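Local atomic coordinates of adenine phosphoribosyltransferase (PDB entry 1QB7), a protein that probably catalyses the transfer of a phosphoribosyl group from 5-phospho-alpha-D-ribose 1-diphosphate to adenine, giving AMP and diphosphate in purine salvage. Residues S46-P51 with G82-P87. Sequence-based numbering, arbitrary orientation.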
# COMPACT_ATOMS: atom_id res chain seq x y z
N SER A 46 -3.26 -12.46 -5.10
CA SER A 46 -2.75 -13.81 -5.35
C SER A 46 -1.24 -13.84 -5.13
O SER A 46 -0.65 -14.90 -4.92
CB SER A 46 -3.10 -14.28 -6.76
OG SER A 46 -2.49 -13.46 -7.73
N ILE A 47 -0.61 -12.67 -5.16
CA ILE A 47 0.82 -12.56 -4.95
C ILE A 47 1.13 -12.30 -3.46
O ILE A 47 1.92 -13.02 -2.85
CB ILE A 47 1.43 -11.43 -5.83
CG1 ILE A 47 1.19 -11.75 -7.31
CG2 ILE A 47 2.92 -11.25 -5.54
CD1 ILE A 47 1.51 -13.20 -7.71
N THR A 48 0.46 -11.29 -2.88
CA THR A 48 0.69 -10.93 -1.48
C THR A 48 0.24 -12.00 -0.49
O THR A 48 0.75 -12.06 0.62
CB THR A 48 0.03 -9.56 -1.09
OG1 THR A 48 -1.39 -9.67 -1.12
CG2 THR A 48 0.46 -8.45 -2.05
N GLU A 49 -0.71 -12.85 -0.89
CA GLU A 49 -1.19 -13.92 -0.02
C GLU A 49 -0.30 -15.16 -0.11
O GLU A 49 -0.50 -16.14 0.61
CB GLU A 49 -2.63 -14.28 -0.34
CG GLU A 49 -3.64 -13.24 0.11
CD GLU A 49 -5.07 -13.57 -0.30
OE1 GLU A 49 -5.40 -14.76 -0.46
OE2 GLU A 49 -5.86 -12.63 -0.46
N SER A 50 0.67 -15.12 -1.02
CA SER A 50 1.61 -16.22 -1.21
C SER A 50 2.94 -15.82 -0.57
O SER A 50 3.73 -15.07 -1.16
CB SER A 50 1.81 -16.51 -2.70
OG SER A 50 2.91 -17.38 -2.90
N PRO A 51 3.19 -16.28 0.67
CA PRO A 51 4.42 -15.97 1.40
C PRO A 51 5.70 -16.24 0.61
O PRO A 51 6.60 -15.40 0.57
CB PRO A 51 4.32 -16.89 2.62
CG PRO A 51 2.86 -16.93 2.87
CD PRO A 51 2.30 -17.13 1.49
N GLY A 82 1.49 -0.48 -5.57
CA GLY A 82 2.93 -0.30 -5.53
C GLY A 82 3.40 -0.21 -4.07
O GLY A 82 4.56 -0.46 -3.76
N PHE A 83 2.47 0.16 -3.19
CA PHE A 83 2.74 0.28 -1.75
C PHE A 83 2.99 -1.10 -1.15
O PHE A 83 3.60 -1.23 -0.09
CB PHE A 83 1.53 0.88 -1.03
CG PHE A 83 1.28 2.33 -1.31
CD1 PHE A 83 2.02 3.02 -2.28
CD2 PHE A 83 0.31 3.03 -0.59
CE1 PHE A 83 1.79 4.38 -2.52
CE2 PHE A 83 0.07 4.38 -0.83
CZ PHE A 83 0.82 5.06 -1.80
N LEU A 84 2.49 -2.13 -1.83
CA LEU A 84 2.61 -3.51 -1.38
C LEU A 84 4.00 -4.10 -1.53
O LEU A 84 4.36 -5.03 -0.80
CB LEU A 84 1.61 -4.39 -2.13
CG LEU A 84 0.13 -4.05 -1.95
CD1 LEU A 84 -0.69 -4.77 -3.01
CD2 LEU A 84 -0.32 -4.43 -0.56
N PHE A 85 4.78 -3.58 -2.47
CA PHE A 85 6.10 -4.14 -2.72
C PHE A 85 7.26 -3.20 -2.43
O PHE A 85 8.35 -3.64 -2.05
CB PHE A 85 6.19 -4.62 -4.17
CG PHE A 85 5.10 -5.58 -4.55
CD1 PHE A 85 5.19 -6.93 -4.21
CD2 PHE A 85 3.96 -5.13 -5.21
CE1 PHE A 85 4.17 -7.81 -4.53
CE2 PHE A 85 2.93 -6.00 -5.53
CZ PHE A 85 3.03 -7.35 -5.19
N GLY A 86 7.02 -1.90 -2.60
CA GLY A 86 8.05 -0.91 -2.37
C GLY A 86 8.70 -0.90 -1.00
O GLY A 86 9.91 -1.06 -0.91
N PRO A 87 7.91 -0.73 0.08
CA PRO A 87 8.43 -0.70 1.45
C PRO A 87 9.30 -1.89 1.87
O PRO A 87 10.30 -1.70 2.57
CB PRO A 87 7.17 -0.59 2.30
CG PRO A 87 6.23 0.18 1.40
CD PRO A 87 6.46 -0.48 0.06
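I47 and T48 meet L84 and F85 in a small, buried, wholly apolar contact that joins the short helix 45-48 to the turn leading into helix 86-93. The outer end of the F85 ring meets both I47 and T48. I47 brings CG2 up to the ring's edge, near its plane, with CG2 3.8 Å from F85 CE1 and almost as close to CZ. In I47, CG2 stands anti to the backbone N, while CG1 (chi1 -60°) and CD1 lead away from residues 82-87; the I47 side chain also packs on Y26 and L22. T48 CG2 comes in obliquely, 4.2 Å from F85 CZ, and also touches L84, where it lies 4.0 Å from CD1. In the type I phosphoribosyltransferase fold, residues 82-87 follow strand 74-78 of the central sheet and come directly after R81, an adenine- and AMP-binding residue; the contact lies near the active site, the I47 side chain about 10 Å from the bound adenine. L84 CB lies over one face of the F85 ring, 3.9 Å above its plane and nearer the ring's border than its centre, while V44, L54 and I57 add further apolar neighbours. T48 turns its methyl to this cluster and its hydroxyl to the dimer interface: chi1 of 68° places OG1 on the side flanked by both N and C, and it hydrogen-bonds to F97 O of the second subunit. E49 reaches the same subunit through a salt bridge to its R131.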